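3-ketosteroid-delta4-5alpha-dehydrogenase (Rhodococcus jostii, PDB 4AT2) catalyses the FAD-dependent introduction of a 4,5 double bond into ring A of 3-keto-5alpha-steroids, a step in bacterial steroid breakdown. Local coordinates at residues 37-42 with 246-251; 56-61 with 213-218; 101-106 with 182-187. All coordinates share one frame; numbering follows the deposited sequence.

Contact 1: 37-42 with 246-251; sequences EWDYEA and KEVAVR
Tyr40 and Glu41 pair in parallel with Val250 and Arg251, the two strands running at 18° to each other. Two backbone bonds hold this register, Arg251 N to Tyr40 O at 2.9 Å and Ala42 N to Arg251 O at 3.0 Å. At the entry to the strand the pairing is irregular: Ala249 O takes Asp39 N at 2.8 Å and also, more weakly, Tyr40 N. Asp39 then uses its side chain in place of a backbone carbonyl. With CG anti to the carbonyl carbon (chi1 -62°), its carboxylate reaches over Val248, and OD2 receives Ala249 N at 2.8 Å on its anti side. The other oxygen, OD1, takes a water that also donates to Glu247 O.

The end of the Trp38 side chain comes against Ala249 and Arg251 of the neighbouring strand. Arg251 lies across one face of the indole, CB toward the rim and CD 3.5 Å from the centroid of the five-membered ring in a CH-pi contact, while Ala249 CB meets the ring obliquely at CE3. Beyond CD the arginine bends at chi3 (89°), and this turns NE to Glu41 OE1, 3.1 Å away. The carboxylate oxygen lies at the guanidinium edge but is itself approached from above the carboxylate plane; NH2 adds a weak bond to the same oxygen.

On the face of the sheet away from Glu41 and Arg251, Tyr40 CD1 touches Val250 CG2 at 4.0 Å, and both residues also rest on Leu68; the phenol OH bonds to Gln243. Strands 223-230, 236-243 and 246-252 form an antiparallel meander, probably the one familiar from glutathione-reductase-type flavoproteins, to which strand 40-42 is added in parallel.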
ATOM      1  N   GLU A  37      27.081  15.592 -29.545  1.00 29.10           N
ATOM      2  CA  GLU A  37      27.203  16.980 -29.110  1.00 28.27           C
ATOM      3  C   GLU A  37      26.180  17.310 -28.030  1.00 25.22           C
ATOM      4  O   GLU A  37      25.075  16.762 -28.018  1.00 24.24           O
ATOM      5  CB  GLU A  37      27.089  17.961 -30.287  1.00 31.42           C
ATOM      6  CG  GLU A  37      25.681  18.163 -30.831  1.00 34.73           C
ATOM      7  CD  GLU A  37      25.569  19.402 -31.702  1.00 37.92           C
ATOM      8  OE1 GLU A  37      26.184  19.424 -32.789  1.00 39.57           O
ATOM      9  OE2 GLU A  37      24.863  20.354 -31.296  1.00 40.34           O
ATOM     10  N   TRP A  38      26.568  18.202 -27.126  1.00 23.15           N
ATOM     11  CA  TRP A  38      25.686  18.666 -26.065  1.00 21.41           C
ATOM     12  C   TRP A  38      25.036  19.939 -26.508  1.00 20.59           C
ATOM     13  O   TRP A  38      25.721  20.902 -26.858  1.00 21.21           O
ATOM     14  CB  TRP A  38      26.481  18.888 -24.788  1.00 20.87           C
ATOM     15  CG  TRP A  38      27.089  17.622 -24.231  1.00 20.91           C
ATOM     16  CD1 TRP A  38      28.417  17.203 -24.313  1.00 21.56           C
ATOM     17  CD2 TRP A  38      26.406  16.566 -23.471  1.00 20.41           C
ATOM     18  NE1 TRP A  38      28.594  15.997 -23.674  1.00 21.56           N
ATOM     19  CE2 TRP A  38      27.430  15.559 -23.151  1.00 20.73           C
ATOM     20  CE3 TRP A  38      25.100  16.357 -23.045  1.00 19.66           C
ATOM     21  CZ2 TRP A  38      27.131  14.410 -22.436  1.00 20.25           C
ATOM     22  CZ3 TRP A  38      24.815  15.194 -22.322  1.00 19.56           C
ATOM     23  CH2 TRP A  38      25.807  14.246 -22.021  1.00 19.78           C
ATOM     24  N   ASP A  39      23.708  19.953 -26.528  1.00 19.16           N
ATOM     25  CA  ASP A  39      22.964  21.141 -26.936  1.00 18.74           C
ATOM     26  C   ASP A  39      23.038  22.245 -25.895  1.00 18.32           C
ATOM     27  O   ASP A  39      23.042  23.433 -26.234  1.00 18.30           O
ATOM     28  CB  ASP A  39      21.506  20.790 -27.226  1.00 18.66           C
ATOM     29  CG  ASP A  39      21.375  19.823 -28.363  1.00 19.14           C
ATOM     30  OD1 ASP A  39      21.290  20.290 -29.515  1.00 20.46           O
ATOM     31  OD2 ASP A  39      21.407  18.603 -28.126  1.00 18.87           O
ATOM     32  N   TYR A  40      23.091  21.840 -24.629  1.00 17.80           N
ATOM     33  CA  TYR A  40      23.185  22.761 -23.509  1.00 17.63           C
ATOM     34  C   TYR A  40      24.122  22.137 -22.484  1.00 17.34           C
ATOM     35  O   TYR A  40      24.290  20.915 -22.456  1.00 16.60           O
ATOM     36  CB  TYR A  40      21.813  23.006 -22.856  1.00 17.79           C
ATOM     37  CG  TYR A  40      20.734  23.547 -23.774  1.00 18.38           C
ATOM     38  CD1 TYR A  40      19.910  22.681 -24.484  1.00 18.43           C
ATOM     39  CD2 TYR A  40      20.521  24.922 -23.912  1.00 19.22           C
ATOM     40  CE1 TYR A  40      18.920  23.157 -25.328  1.00 19.06           C
ATOM     41  CE2 TYR A  40      19.523  25.413 -24.753  1.00 19.58           C
ATOM     42  CZ  TYR A  40      18.724  24.521 -25.452  1.00 19.58           C
ATOM     43  OH  TYR A  40      17.719  24.980 -26.286  1.00 20.27           O
ATOM     44  N   GLU A  41      24.727  22.978 -21.653  1.00 17.41           N
ATOM     45  CA  GLU A  41      25.591  22.516 -20.562  1.00 17.47           C
ATOM     46  C   GLU A  41      25.406  23.413 -19.343  1.00 16.30           C
ATOM     47  O   GLU A  41      25.213  24.619 -19.477  1.00 16.09           O
ATOM     48  CB  GLU A  41      27.074  22.528 -20.963  1.00 19.59           C
ATOM     49  CG  GLU A  41      27.437  21.678 -22.170  1.00 22.90           C
ATOM     50  CD  GLU A  41      28.902  21.816 -22.563  1.00 25.58           C
ATOM     51  OE1 GLU A  41      29.782  21.540 -21.711  1.00 28.33           O
ATOM     52  OE2 GLU A  41      29.176  22.203 -23.724  1.00 28.24           O
ATOM     53  N   ALA A  42      25.476  22.811 -18.156  1.00 15.44           N
ATOM     54  CA  ALA A  42      25.429  23.532 -16.885  1.00 14.72           C
ATOM     55  C   ALA A  42      26.158  22.715 -15.829  1.00 14.14           C
ATOM     56  O   ALA A  42      26.520  21.563 -16.070  1.00 14.06           O
ATOM     57  CB  ALA A  42      23.986  23.775 -16.450  1.00 14.60           C
ATOM     58  N   LYS A 246      12.523  18.248 -31.308  1.00 15.12           N
ATOM     59  CA  LYS A 246      13.740  17.483 -31.577  1.00 15.90           C
ATOM     60  C   LYS A 246      14.431  16.989 -30.311  1.00 15.40           C
ATOM     61  O   LYS A 246      14.247  17.539 -29.227  1.00 14.93           O
ATOM     62  CB  LYS A 246      14.718  18.253 -32.485  1.00 17.66           C
ATOM     63  CG  LYS A 246      15.348  19.488 -31.881  1.00 19.04           C
ATOM     64  CD  LYS A 246      16.469  19.998 -32.781  1.00 20.67           C
ATOM     65  CE  LYS A 246      17.303  21.049 -32.074  1.00 22.48           C
ATOM     66  NZ  LYS A 246      16.499  22.258 -31.747  1.00 24.73           N
ATOM     67  N   GLU A 247      15.229  15.943 -30.468  1.00 15.37           N
ATOM     68  CA  GLU A 247      16.018  15.427 -29.354  0.50 15.20           C
ATOM     69  C   GLU A 247      17.175  16.368 -29.049  1.00 15.07           C
ATOM     70  O   GLU A 247      17.888  16.807 -29.961  1.00 15.35           O
ATOM     71  CB  GLU A 247      16.551  14.019 -29.648  0.50 15.84           C
ATOM     72  CG  GLU A 247      17.499  13.514 -28.566  0.50 16.25           C
ATOM     73  CD  GLU A 247      17.916  12.067 -28.738  0.50 16.74           C
ATOM     74  OE1 GLU A 247      17.028  11.198 -28.832  0.50 17.27           O
ATOM     75  OE2 GLU A 247      19.135  11.800 -28.751  0.50 17.60           O
ATOM     76  N   VAL A 248      17.350  16.679 -27.764  1.00 14.28           N
ATOM     77  CA  VAL A 248      18.479  17.477 -27.295  1.00 14.05           C
ATOM     78  C   VAL A 248      19.192  16.750 -26.150  1.00 13.78           C
ATOM     79  O   VAL A 248      18.578  15.946 -25.438  1.00 13.55           O
ATOM     80  CB  VAL A 248      18.054  18.904 -26.867  1.00 14.00           C
ATOM     81  CG1 VAL A 248      17.480  19.681 -28.049  1.00 14.16           C
ATOM     82  CG2 VAL A 248      17.046  18.863 -25.717  1.00 13.39           C
ATOM     83  N   ALA A 249      20.486  17.016 -25.984  1.00 13.81           N
ATOM     84  CA  ALA A 249      21.229  16.479 -24.830  1.00 13.76           C
ATOM     85  C   ALA A 249      21.739  17.631 -23.976  1.00 13.75           C
ATOM     86  O   ALA A 249      22.248  18.621 -24.499  1.00 13.83           O
ATOM     87  CB  ALA A 249      22.382  15.598 -25.297  1.00 14.07           C
ATOM     88  N   VAL A 250      21.597  17.501 -22.661  1.00 13.50           N
ATOM     89  CA  VAL A 250      21.982  18.563 -21.738  1.00 13.61           C
ATOM     90  C   VAL A 250      22.998  18.008 -20.752  1.00 13.81           C
ATOM     91  O   VAL A 250      22.705  17.043 -20.045  1.00 13.30           O
ATOM     92  CB  VAL A 250      20.755  19.107 -20.963  1.00 13.47           C
ATOM     93  CG1 VAL A 250      21.188  20.194 -19.996  1.00 13.28           C
ATOM     94  CG2 VAL A 250      19.687  19.638 -21.923  1.00 13.48           C
ATOM     95  N   ARG A 251      24.182  18.615 -20.710  1.00 14.41           N
ATOM     96  CA  ARG A 251      25.268  18.139 -19.858  1.00 15.09           C
ATOM     97  C   ARG A 251      25.169  18.727 -18.457  1.00 14.50           C
ATOM     98  O   ARG A 251      24.886  19.913 -18.305  1.00 14.37           O
ATOM     99  CB  ARG A 251      26.628  18.487 -20.459  1.00 17.04           C
ATOM    100  CG  ARG A 251      27.749  17.698 -19.807  1.00 19.32           C
ATOM    101  CD  ARG A 251      28.979  17.632 -20.684  1.00 22.56           C
ATOM    102  NE  ARG A 251      29.879  18.754 -20.448  1.00 25.70           N
ATOM    103  CZ  ARG A 251      30.772  18.805 -19.460  1.00 27.01           C
ATOM    104  NH1 ARG A 251      30.864  17.805 -18.585  1.00 28.27           N
ATOM    105  NH2 ARG A 251      31.563  19.865 -19.336  1.00 27.79           N
TER
HETATM  106  O   HOH W   1      19.549  18.894 -30.985  1.00 24.02           O

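Contact 2: 56-61 with 213-218; sequences ASIEAA and EKLGVR
Ser57 meets Val217 with both its side chain and its carbonyl. Ser57 CB sits against the methyls of Val217, 3.8 Å from CG1. Ser57 O, already bonded to Ala61 N in the regular helical pattern, also lies 3.7 Å from Val217 CG2. The hydroxyl, in one of two conformers, bonds back to Val54 O and still lies against the valine methyls.

Ile58, next along, packs on Leu215. Its CG1 is anti to the carbonyl carbon (chi1 -70°), which leaves the CG2 branch of Ile58 to meet Leu215 CD1 at 4.0 Å, the two side chains crossing at about a right angle. The same leucine methyl, Leu215 CD1, lies 3.8 Å from Ile58 O. Leu208 and Thr211 of helix 202-214 and Trp138 pack on the isoleucine as well.

Helix 51-62 belongs to a Rossmann-type dinucleotide-binding fold; it follows strand 45-47 through a turn bearing Gly48, Gly50 and Gly53, consistent with a GxGxxG motif, and the contact lies further along it. The segment facing it passes from helix 202-214 to strand 218-220, an outer strand of the same parallel sheet. That passage is made by a Schellman motif at Gly216, whose positive phi (89°) would press any CB against the carbonyl oxygen of Leu215.

One turn on from Ser57 and Ile58, Ala61 brings its methyl to residues before and after that glycine. Ala61 CB touches Leu215 CB at 3.8 Å and Val217 CG2 at the same distance. Val217 in turn packs on Ala212 and on Val69 of strand 67-70.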
ATOM      1  N   ALA A  56      15.945  24.107  -5.285  1.00 10.18           N
ATOM      2  CA  ALA A  56      17.239  23.527  -5.653  1.00 10.30           C
ATOM      3  C   ALA A  56      18.065  24.546  -6.421  1.00 10.59           C
ATOM      4  O   ALA A  56      19.261  24.700  -6.165  1.00 10.94           O
ATOM      5  CB  ALA A  56      17.057  22.265  -6.483  1.00 10.10           C
ATOM      6  N   SER A  57      17.421  25.246  -7.351  1.00 10.65           N
ATOM      7  CA  SER A  57      18.131  26.210  -8.198  0.50 10.94           C
ATOM      8  C   SER A  57      18.710  27.360  -7.379  1.00 11.29           C
ATOM      9  O   SER A  57      19.833  27.795  -7.636  1.00 11.60           O
ATOM     10  CB  SER A  57      17.247  26.728  -9.343  0.50 10.90           C
ATOM     11  OG  SER A  57      16.371  27.753  -8.912  0.50 10.71           O
ATOM     12  N   ILE A  58      17.953  27.822  -6.376  1.00 11.37           N
ATOM     13  CA  ILE A  58      18.416  28.921  -5.523  1.00 11.70           C
ATOM     14  C   ILE A  58      19.672  28.519  -4.768  1.00 11.90           C
ATOM     15  O   ILE A  58      20.668  29.253  -4.778  1.00 12.25           O
ATOM     16  CB  ILE A  58      17.312  29.403  -4.555  1.00 11.59           C
ATOM     17  CG1 ILE A  58      16.217  30.114  -5.349  1.00 11.63           C
ATOM     18  CG2 ILE A  58      17.879  30.322  -3.472  1.00 11.87           C
ATOM     19  CD1 ILE A  58      14.919  30.285  -4.575  1.00 11.52           C
ATOM     20  N   GLU A  59      19.637  27.349  -4.132  1.00 11.82           N
ATOM     21  CA  GLU A  59      20.788  26.907  -3.356  1.00 12.19           C
ATOM     22  C   GLU A  59      21.989  26.643  -4.257  1.00 12.36           C
ATOM     23  O   GLU A  59      23.106  27.022  -3.915  1.00 12.76           O
ATOM     24  CB  GLU A  59      20.467  25.677  -2.500  1.00 11.93           C
ATOM     25  CG  GLU A  59      19.515  25.964  -1.341  1.00 12.18           C
ATOM     26  CD  GLU A  59      20.157  26.698  -0.167  1.00 12.64           C
ATOM     27  OE1 GLU A  59      21.265  27.257  -0.311  1.00 13.28           O
ATOM     28  OE2 GLU A  59      19.552  26.736   0.922  1.00 12.87           O
ATOM     29  N   ALA A  60      21.757  26.020  -5.411  1.00 12.27           N
ATOM     30  CA  ALA A  60      22.873  25.691  -6.297  1.00 12.50           C
ATOM     31  C   ALA A  60      23.539  26.975  -6.814  1.00 13.00           C
ATOM     32  O   ALA A  60      24.770  27.057  -6.876  1.00 13.36           O
ATOM     33  CB  ALA A  60      22.412  24.806  -7.449  1.00 12.26           C
ATOM     34  N   ALA A  61      22.727  27.972  -7.160  1.00 13.17           N
ATOM     35  CA  ALA A  61      23.239  29.245  -7.656  1.00 13.95           C
ATOM     36  C   ALA A  61      23.979  30.021  -6.559  1.00 14.58           C
ATOM     37  O   ALA A  61      25.031  30.615  -6.815  1.00 15.32           O
ATOM     38  CB  ALA A  61      22.116  30.081  -8.244  1.00 13.84           C
ATOM     39  N   GLU A 213      16.040  34.088 -10.439  1.00 16.79           N
ATOM     40  CA  GLU A 213      16.381  34.886 -11.619  1.00 17.94           C
ATOM     41  C   GLU A 213      17.479  35.904 -11.311  1.00 18.39           C
ATOM     42  O   GLU A 213      18.411  36.073 -12.098  1.00 18.62           O
ATOM     43  CB  GLU A 213      15.140  35.556 -12.212  1.00 18.56           C
ATOM     44  CG  GLU A 213      14.212  34.552 -12.878  1.00 19.06           C
ATOM     45  CD  GLU A 213      12.941  35.155 -13.439  1.00 19.88           C
ATOM     46  OE1 GLU A 213      12.631  36.325 -13.140  1.00 20.90           O
ATOM     47  OE2 GLU A 213      12.235  34.441 -14.178  1.00 20.04           O
ATOM     48  N   LYS A 214      17.388  36.545 -10.149  1.00 18.99           N
ATOM     49  CA  LYS A 214      18.411  37.506  -9.733  1.00 19.97           C
ATOM     50  C   LYS A 214      19.763  36.846  -9.493  1.00 19.19           C
ATOM     51  O   LYS A 214      20.802  37.492  -9.626  1.00 19.39           O
ATOM     52  CB  LYS A 214      17.959  38.298  -8.505  1.00 21.43           C
ATOM     53  CG  LYS A 214      17.054  39.462  -8.862  1.00 24.20           C
ATOM     54  CD  LYS A 214      16.497  40.151  -7.627  1.00 25.97           C
ATOM     55  CE  LYS A 214      15.754  41.431  -7.994  1.00 27.99           C
ATOM     56  NZ  LYS A 214      16.675  42.536  -8.399  1.00 30.10           N
ATOM     57  N   LEU A 215      19.747  35.558  -9.165  1.00 17.89           N
ATOM     58  CA  LEU A 215      20.971  34.793  -8.984  1.00 17.36           C
ATOM     59  C   LEU A 215      21.584  34.329 -10.306  1.00 17.12           C
ATOM     60  O   LEU A 215      22.696  33.796 -10.317  1.00 17.79           O
ATOM     61  CB  LEU A 215      20.702  33.574  -8.086  1.00 16.70           C
ATOM     62  CG  LEU A 215      20.626  33.879  -6.591  1.00 16.53           C
ATOM     63  CD1 LEU A 215      19.857  32.776  -5.871  1.00 15.96           C
ATOM     64  CD2 LEU A 215      22.032  34.017  -6.033  1.00 16.74           C
ATOM     65  N   GLY A 216      20.856  34.516 -11.406  1.00 16.73           N
ATOM     66  CA  GLY A 216      21.326  34.090 -12.721  1.00 16.43           C
ATOM     67  C   GLY A 216      20.955  32.667 -13.114  1.00 15.93           C
ATOM     68  O   GLY A 216      21.537  32.116 -14.055  1.00 15.88           O
ATOM     69  N   VAL A 217      19.981  32.072 -12.421  1.00 15.24           N
ATOM     70  CA  VAL A 217      19.478  30.756 -12.829  1.00 14.96           C
ATOM     71  C   VAL A 217      18.901  30.857 -14.245  1.00 15.11           C
ATOM     72  O   VAL A 217      18.164  31.793 -14.551  1.00 15.76           O
ATOM     73  CB  VAL A 217      18.409  30.219 -11.855  1.00 14.34           C
ATOM     74  CG1 VAL A 217      17.741  28.969 -12.417  1.00 13.86           C
ATOM     75  CG2 VAL A 217      19.049  29.915 -10.504  1.00 14.10           C
ATOM     76  N   ARG A 218      19.282  29.914 -15.103  1.00 15.27           N
ATOM     77  CA  ARG A 218      18.822  29.856 -16.494  1.00 15.51           C
ATOM     78  C   ARG A 218      17.658  28.876 -16.595  1.00 15.06           C
ATOM     79  O   ARG A 218      17.598  27.907 -15.832  1.00 14.87           O
ATOM     80  CB  ARG A 218      19.970  29.378 -17.385  1.00 15.94           C
ATOM     81  CG  ARG A 218      21.260  30.183 -17.244  1.00 16.79           C
ATOM     82  CD  ARG A 218      22.490  29.340 -17.576  1.00 17.25           C
ATOM     83  NE  ARG A 218      22.324  28.696 -18.869  1.00 17.20           N
ATOM     84  CZ  ARG A 218      23.002  27.635 -19.299  1.00 16.95           C
ATOM     85  NH1 ARG A 218      23.921  27.041 -18.542  1.00 16.51           N
ATOM     86  NH2 ARG A 218      22.731  27.160 -20.501  1.00 17.34           N
TER

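Contact 3: 101-106 with 182-187; sequences FDDSPE and APRGHV
Asp103 reaches from its loop to Ala182 and Arg184. Asp103 CB lies 3.9 Å from Ala182 CB, and its CG comes nearer to the same methyl. With CG anti to the backbone N (chi1 -159°), the carboxylate is carried across to the guanidinium group of Arg184, which grips it side-on through two nitrogens: Arg184 NE to Asp103 OD2 at 2.8 Å and NH2 to OD1 at 2.9 Å. Both oxygens are met on their syn sides, though tilted out of the carboxylate plane, and lie near the guanidinium plane; the two flat groups are turned 38° apart. OD1 also takes Asn107 ND2, while OD2 takes Gly91 N and Gln96 NE2.

The acid sits just before Ser104, the N-cap of helix 105-115, whose OG receives Asn107 N; Arg184 leads into strand 185-186, the middle strand of a small antiparallel sheet. With a leucine at Arg184, the buried Asp103 carboxylate would probably be left without its opposite charge, and Tyr88 OH would lose its bond to NH1. Pro183 CG makes a CH-pi contact over the centre of the Phe101 ring, 3.6 Å from its centroid, and Pro183 CD touches Phe101 CD1.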
ATOM      1  N   PHE A 101       1.251  30.263  19.715  1.00 10.07           N
ATOM      2  CA  PHE A 101       1.218  28.796  19.762  1.00 10.05           C
ATOM      3  C   PHE A 101       2.604  28.264  20.032  1.00 10.48           C
ATOM      4  O   PHE A 101       3.517  28.467  19.214  1.00 10.49           O
ATOM      5  CB  PHE A 101       0.677  28.201  18.438  1.00  9.48           C
ATOM      6  CG  PHE A 101      -0.781  28.495  18.195  1.00  9.42           C
ATOM      7  CD1 PHE A 101      -1.774  27.664  18.719  1.00  9.18           C
ATOM      8  CD2 PHE A 101      -1.159  29.612  17.461  1.00  9.46           C
ATOM      9  CE1 PHE A 101      -3.124  27.931  18.496  1.00  9.21           C
ATOM     10  CE2 PHE A 101      -2.507  29.889  17.236  1.00  9.37           C
ATOM     11  CZ  PHE A 101      -3.485  29.053  17.759  1.00  9.36           C
ATOM     12  N   ASP A 102       2.766  27.587  21.173  1.00 10.98           N
ATOM     13  CA  ASP A 102       4.018  26.896  21.454  1.00 11.78           C
ATOM     14  C   ASP A 102       4.190  25.659  20.580  1.00 11.20           C
ATOM     15  O   ASP A 102       3.212  25.017  20.190  1.00 10.93           O
ATOM     16  CB  ASP A 102       4.123  26.489  22.914  1.00 13.21           C
ATOM     17  CG  ASP A 102       5.567  26.247  23.351  1.00 14.38           C
ATOM     18  OD1 ASP A 102       6.493  26.900  22.847  1.00 15.76           O
ATOM     19  OD2 ASP A 102       5.765  25.407  24.243  1.00 17.23           O
ATOM     20  N   ASP A 103       5.449  25.347  20.286  1.00 10.99           N
ATOM     21  CA  ASP A 103       5.818  24.163  19.518  1.00 10.73           C
ATOM     22  C   ASP A 103       7.323  23.979  19.621  1.00 11.16           C
ATOM     23  O   ASP A 103       8.052  24.908  19.995  1.00 11.90           O
ATOM     24  CB  ASP A 103       5.408  24.317  18.037  1.00 10.12           C
ATOM     25  CG  ASP A 103       5.288  22.990  17.305  1.00  9.66           C
ATOM     26  OD1 ASP A 103       5.185  21.917  17.963  1.00  9.48           O
ATOM     27  OD2 ASP A 103       5.282  23.027  16.048  1.00  9.37           O
ATOM     28  N   SER A 104       7.774  22.768  19.312  1.00 11.09           N
ATOM     29  CA  SER A 104       9.191  22.426  19.348  1.00 11.24           C
ATOM     30  C   SER A 104       9.447  21.368  18.288  1.00 11.06           C
ATOM     31  O   SER A 104       8.510  20.678  17.871  1.00 10.49           O
ATOM     32  CB  SER A 104       9.572  21.859  20.719  1.00 11.48           C
ATOM     33  OG  SER A 104       8.931  20.613  20.936  1.00 11.67           O
ATOM     34  N   PRO A 105      10.706  21.227  17.854  1.00 11.48           N
ATOM     35  CA  PRO A 105      11.019  20.155  16.915  1.00 11.62           C
ATOM     36  C   PRO A 105      10.640  18.772  17.434  1.00 11.90           C
ATOM     37  O   PRO A 105      10.180  17.943  16.644  1.00 11.68           O
ATOM     38  CB  PRO A 105      12.524  20.292  16.711  1.00 11.89           C
ATOM     39  CG  PRO A 105      12.760  21.760  16.893  1.00 12.07           C
ATOM     40  CD  PRO A 105      11.855  22.138  18.035  1.00 11.85           C
ATOM     41  N   GLU A 106      10.799  18.526  18.737  1.00 12.75           N
ATOM     42  CA  GLU A 106      10.431  17.220  19.283  1.00 13.37           C
ATOM     43  C   GLU A 106       8.926  16.982  19.227  1.00 12.27           C
ATOM     44  O   GLU A 106       8.480  15.879  18.899  1.00 11.68           O
ATOM     45  CB  GLU A 106      10.954  17.017  20.712  1.00 16.08           C
ATOM     46  CG  GLU A 106      10.809  15.577  21.223  1.00 19.31           C
ATOM     47  CD  GLU A 106      11.306  14.512  20.238  1.00 22.19           C
ATOM     48  OE1 GLU A 106      12.461  14.598  19.740  1.00 24.89           O
ATOM     49  OE2 GLU A 106      10.519  13.581  19.941  1.00 25.48           O
ATOM     50  N   ALA A 182      -0.420  21.934  17.896  1.00  8.50           N
ATOM     51  CA  ALA A 182       0.159  23.182  17.429  1.00  8.38           C
ATOM     52  C   ALA A 182      -0.154  23.252  15.944  1.00  8.20           C
ATOM     53  O   ALA A 182       0.020  22.267  15.226  1.00  8.10           O
ATOM     54  CB  ALA A 182       1.669  23.209  17.652  1.00  8.61           C
ATOM     55  N   PRO A 183      -0.638  24.408  15.478  1.00  8.18           N
ATOM     56  CA  PRO A 183      -0.923  24.575  14.060  1.00  8.03           C
ATOM     57  C   PRO A 183       0.376  24.750  13.299  1.00  8.02           C
ATOM     58  O   PRO A 183       1.259  25.489  13.751  1.00  8.22           O
ATOM     59  CB  PRO A 183      -1.777  25.849  14.030  1.00  8.19           C
ATOM     60  CG  PRO A 183      -1.304  26.636  15.216  1.00  8.46           C
ATOM     61  CD  PRO A 183      -0.993  25.601  16.273  1.00  8.44           C
ATOM     62  N   ARG A 184       0.479  24.083  12.150  1.00  7.90           N
ATOM     63  CA  ARG A 184       1.709  24.098  11.367  1.00  7.89           C
ATOM     64  C   ARG A 184       1.450  24.431   9.903  1.00  7.93           C
ATOM     65  O   ARG A 184       2.372  24.453   9.103  1.00  7.91           O
ATOM     66  CB  ARG A 184       2.429  22.751  11.510  1.00  7.65           C
ATOM     67  CG  ARG A 184       2.854  22.495  12.957  1.00  7.71           C
ATOM     68  CD  ARG A 184       3.785  21.305  13.121  1.00  7.60           C
ATOM     69  NE  ARG A 184       3.956  21.057  14.554  1.00  7.76           N
ATOM     70  CZ  ARG A 184       3.279  20.140  15.240  1.00  7.63           C
ATOM     71  NH1 ARG A 184       2.415  19.325  14.630  1.00  7.27           N
ATOM     72  NH2 ARG A 184       3.477  20.033  16.550  1.00  7.68           N
ATOM     73  N   GLY A 185       0.193  24.693   9.547  1.00  8.10           N
ATOM     74  CA  GLY A 185      -0.105  25.114   8.177  1.00  8.20           C
ATOM     75  C   GLY A 185       0.239  26.587   7.987  1.00  8.65           C
ATOM     76  O   GLY A 185      -0.553  27.460   8.359  1.00  8.82           O
ATOM     77  N   HIS A 186       1.418  26.859   7.420  1.00  8.78           N
ATOM     78  CA  HIS A 186       1.864  28.236   7.132  1.00  9.36           C
ATOM     79  C   HIS A 186       1.492  28.586   5.723  1.00  9.72           C
ATOM     80  O   HIS A 186       1.852  27.866   4.802  1.00  9.80           O
ATOM     81  CB  HIS A 186       3.372  28.362   7.323  1.00  9.31           C
ATOM     82  CG  HIS A 186       3.817  28.263   8.765  1.00  9.22           C
ATOM     83  ND1 HIS A 186       3.633  27.152   9.518  1.00  9.05           N
ATOM     84  CD2 HIS A 186       4.470  29.183   9.572  1.00  9.55           C
ATOM     85  CE1 HIS A 186       4.153  27.365  10.742  1.00  9.20           C
ATOM     86  NE2 HIS A 186       4.664  28.611  10.770  1.00  9.47           N
ATOM     87  N   VAL A 187       0.769  29.687   5.535  1.00 10.40           N
ATOM     88  CA  VAL A 187       0.177  29.987   4.220  1.00 11.13           C
ATOM     89  C   VAL A 187       0.629  31.367   3.766  1.00 11.82           C
ATOM     90  O   VAL A 187       0.404  32.344   4.472  1.00 11.99           O
ATOM     91  CB  VAL A 187      -1.371  29.922   4.277  1.00 11.22           C
ATOM     92  CG1 VAL A 187      -1.993  30.103   2.889  1.00 11.85           C
ATOM     93  CG2 VAL A 187      -1.818  28.595   4.884  1.00 11.26           C
TER

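In the fold
Contact 3 is the most buried and lies nearest the middle of the chain, about 17 Å from its centre; contact 1 is at one end, about 33 Å out, with contact 2 between. Depth does not sort the chemistry simply: contacts 1 and 3 each have an arginine-carboxylate pair, partly exposed in one and buried in the other, whereas contact 2 has no hydrogen bond or salt bridge across it and is mostly aliphatic. Contacts 1 and 2 adjoin, Arg218 NH1 probably bonding Glu41 O at 2.9 Å, and so join the mixed sheet that carries strand 40-42 to the edge of the Rossmann-type sheet. Contact 3 shares no elements with them. Along the chain, 3 nests inside 2 inside 1.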